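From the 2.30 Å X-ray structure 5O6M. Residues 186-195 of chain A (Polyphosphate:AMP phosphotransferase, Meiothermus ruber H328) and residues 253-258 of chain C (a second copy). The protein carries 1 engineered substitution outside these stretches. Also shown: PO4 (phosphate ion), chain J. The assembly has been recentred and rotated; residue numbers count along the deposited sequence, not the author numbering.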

# COMPACT_ATOMS: atom_id res chain seq x y z
N PRO A 186 17.14 -33.72 -0.28
CA PRO A 186 17.84 -32.54 -0.81
C PRO A 186 16.91 -31.49 -1.40
O PRO A 186 17.20 -30.29 -1.30
CB PRO A 186 18.77 -33.14 -1.88
CG PRO A 186 18.22 -34.52 -2.16
CD PRO A 186 17.62 -34.98 -0.88
N GLU A 187 15.79 -31.90 -2.01
CA GLU A 187 14.83 -30.96 -2.57
C GLU A 187 13.92 -30.33 -1.52
O GLU A 187 13.10 -29.47 -1.87
CB GLU A 187 13.99 -31.63 -3.66
CG GLU A 187 14.78 -31.98 -4.91
CD GLU A 187 13.89 -32.31 -6.10
OE1 GLU A 187 12.76 -32.80 -5.89
OE2 GLU A 187 14.32 -32.05 -7.24
N LYS A 188 14.04 -30.73 -0.26
CA LYS A 188 13.23 -30.16 0.82
C LYS A 188 14.07 -29.51 1.91
O LYS A 188 13.50 -28.84 2.78
CB LYS A 188 12.34 -31.24 1.45
CG LYS A 188 11.28 -31.83 0.54
CD LYS A 188 10.39 -32.80 1.30
CE LYS A 188 9.35 -33.45 0.40
NZ LYS A 188 8.48 -34.39 1.16
N ARG A 189 15.39 -29.69 1.90
CA ARG A 189 16.24 -29.12 2.94
C ARG A 189 16.00 -27.62 3.09
O ARG A 189 16.09 -27.09 4.20
CB ARG A 189 17.71 -29.39 2.62
CG ARG A 189 18.14 -30.83 2.85
CD ARG A 189 19.63 -31.00 2.56
NE ARG A 189 20.10 -32.36 2.84
CZ ARG A 189 20.57 -32.76 4.01
NH1 ARG A 189 20.63 -31.91 5.03
NH2 ARG A 189 20.98 -34.01 4.17
N TRP A 190 15.70 -26.92 1.99
CA TRP A 190 15.47 -25.48 2.08
C TRP A 190 14.27 -25.14 2.96
O TRP A 190 14.21 -24.03 3.50
CB TRP A 190 15.27 -24.89 0.68
CG TRP A 190 14.02 -25.34 -0.00
CD1 TRP A 190 13.83 -26.51 -0.67
CD2 TRP A 190 12.79 -24.62 -0.10
NE1 TRP A 190 12.55 -26.57 -1.17
CE2 TRP A 190 11.89 -25.41 -0.83
CE3 TRP A 190 12.36 -23.37 0.37
CZ2 TRP A 190 10.59 -25.01 -1.11
CZ3 TRP A 190 11.07 -22.96 0.10
CH2 TRP A 190 10.19 -23.78 -0.63
N LYS A 191 13.32 -26.07 3.11
CA LYS A 191 12.16 -25.80 3.95
C LYS A 191 12.49 -25.89 5.43
O LYS A 191 11.76 -25.31 6.25
CB LYS A 191 11.05 -26.81 3.64
CG LYS A 191 10.41 -26.70 2.27
CD LYS A 191 9.55 -27.94 1.99
CE LYS A 191 8.63 -27.74 0.79
NZ LYS A 191 7.50 -26.84 1.09
N PHE A 192 13.56 -26.59 5.79
CA PHE A 192 13.89 -26.81 7.19
C PHE A 192 14.80 -25.70 7.69
O PHE A 192 15.81 -25.38 7.05
CB PHE A 192 14.58 -28.17 7.38
CG PHE A 192 14.95 -28.47 8.80
CD1 PHE A 192 16.22 -28.21 9.27
CD2 PHE A 192 14.01 -28.99 9.67
CE1 PHE A 192 16.55 -28.48 10.59
CE2 PHE A 192 14.34 -29.27 10.99
CZ PHE A 192 15.61 -29.01 11.44
N ARG A 193 14.45 -25.11 8.82
CA ARG A 193 15.34 -24.21 9.54
C ARG A 193 15.36 -24.61 11.01
O ARG A 193 14.35 -25.06 11.56
CB ARG A 193 14.92 -22.74 9.39
CG ARG A 193 15.24 -22.14 8.02
CD ARG A 193 15.06 -20.63 8.02
NE ARG A 193 15.97 -19.97 8.95
CZ ARG A 193 15.97 -18.66 9.19
NH1 ARG A 193 15.11 -17.87 8.56
NH2 ARG A 193 16.82 -18.14 10.06
N MET A 194 16.53 -24.45 11.63
CA MET A 194 16.71 -24.91 13.00
C MET A 194 15.62 -24.40 13.93
O MET A 194 15.21 -25.10 14.86
CB MET A 194 18.09 -24.51 13.52
CG MET A 194 19.22 -25.29 12.89
SD MET A 194 19.11 -27.07 13.19
CE MET A 194 19.18 -27.13 14.97
N GLY A 195 15.13 -23.18 13.70
CA GLY A 195 14.02 -22.67 14.49
C GLY A 195 12.86 -23.64 14.56
O GLY A 195 12.08 -23.62 15.52
N GLN C 253 18.90 -23.39 -8.81
CA GLN C 253 19.24 -24.49 -7.92
C GLN C 253 18.53 -24.30 -6.59
O GLN C 253 18.42 -23.17 -6.09
CB GLN C 253 20.76 -24.58 -7.68
CG GLN C 253 21.57 -24.64 -8.96
CD GLN C 253 21.42 -25.97 -9.67
OE1 GLN C 253 21.12 -26.99 -9.05
NE2 GLN C 253 21.62 -25.96 -10.99
N TYR C 254 18.07 -25.40 -6.01
CA TYR C 254 17.53 -25.33 -4.66
C TYR C 254 18.62 -24.84 -3.70
O TYR C 254 19.79 -25.19 -3.86
CB TYR C 254 17.03 -26.70 -4.21
CG TYR C 254 15.71 -27.11 -4.83
CD1 TYR C 254 15.66 -27.68 -6.09
CD2 TYR C 254 14.52 -26.94 -4.14
CE1 TYR C 254 14.46 -28.06 -6.66
CE2 TYR C 254 13.31 -27.31 -4.70
CZ TYR C 254 13.29 -27.87 -5.96
OH TYR C 254 12.08 -28.25 -6.52
N PRO C 255 18.27 -24.03 -2.71
CA PRO C 255 19.29 -23.58 -1.76
C PRO C 255 19.82 -24.75 -0.96
O PRO C 255 19.46 -25.90 -1.23
CB PRO C 255 18.53 -22.57 -0.88
CG PRO C 255 17.11 -22.99 -0.98
CD PRO C 255 16.93 -23.52 -2.37
N GLN C 256 20.67 -24.49 0.03
CA GLN C 256 21.26 -25.53 0.86
C GLN C 256 21.01 -25.22 2.32
O GLN C 256 20.57 -24.13 2.68
CB GLN C 256 22.76 -25.66 0.59
CG GLN C 256 23.08 -26.43 -0.68
CD GLN C 256 24.56 -26.56 -0.94
OE1 GLN C 256 25.37 -25.93 -0.25
NE2 GLN C 256 24.93 -27.37 -1.92
N PRO C 257 21.26 -26.19 3.20
CA PRO C 257 21.02 -25.97 4.64
C PRO C 257 22.20 -25.32 5.34
O PRO C 257 22.95 -24.55 4.73
CB PRO C 257 20.77 -27.39 5.17
CG PRO C 257 21.00 -28.34 3.98
CD PRO C 257 21.71 -27.56 2.93
N GLU C 258 22.37 -25.62 6.62
CA GLU C 258 23.43 -25.03 7.43
C GLU C 258 24.81 -25.29 6.84
O GLU C 258 25.82 -24.82 7.38
CB GLU C 258 23.36 -25.56 8.85
CG GLU C 258 22.07 -25.24 9.57
CD GLU C 258 22.10 -25.66 11.03
OE1 GLU C 258 22.41 -26.84 11.31
OE2 GLU C 258 21.82 -24.80 11.90
P PO4 J . 6.99 -30.93 2.32
O1 PO4 J . 7.46 -30.62 3.72
O2 PO4 J . 5.76 -30.11 2.00
O3 PO4 J . 6.66 -32.40 2.22
O4 PO4 J . 8.09 -30.60 1.33

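Contacts between loops often rely on shape rather than hydrogen bonding, and these two copies of one protein illustrate the point. In chain A the backbone turns through Arg A189, Trp A190 and Lys A191 with helical torsions, secured by hydrogen bonds from Lys A191 N to Lys A188 O (2.8 Å) and from Phe A192 N to Arg A189 O (3.0 Å). The chain C segment has no regular structure; its two prolines, Pro C255 and Pro C257, which lack a backbone N-H, suit an irregular course. The backbones come nearest at Trp A190 and Pro C255, whose CA atoms lie 5.7 Å apart.

No hydrogen bond crosses between the stretches, and packing buries 466 Å² in all. Tyr C254 and Trp A190 contribute most, both directed toward the opposing stretch. Their rings meet obliquely, with planes at 45° and Trp A190 CD1 3.6 Å from Tyr C254 CD2. The indole also has a weak hydrogen bond within its own stretch, from Trp A190 NE1 to Glu A187 O (3.0 Å). Glu A187 lays its CG over one face of the tyrosine ring. The two proline rings add further contacts: Pro C255 CG lies 3.1 Å from Trp A190 CB, and Pro C257 CG 3.3 Å from Arg A189 CD, in the arginine's aliphatic portion. Lys A188 points away, its NZ hydrogen-bonding phosphate O3 at 2.9 Å.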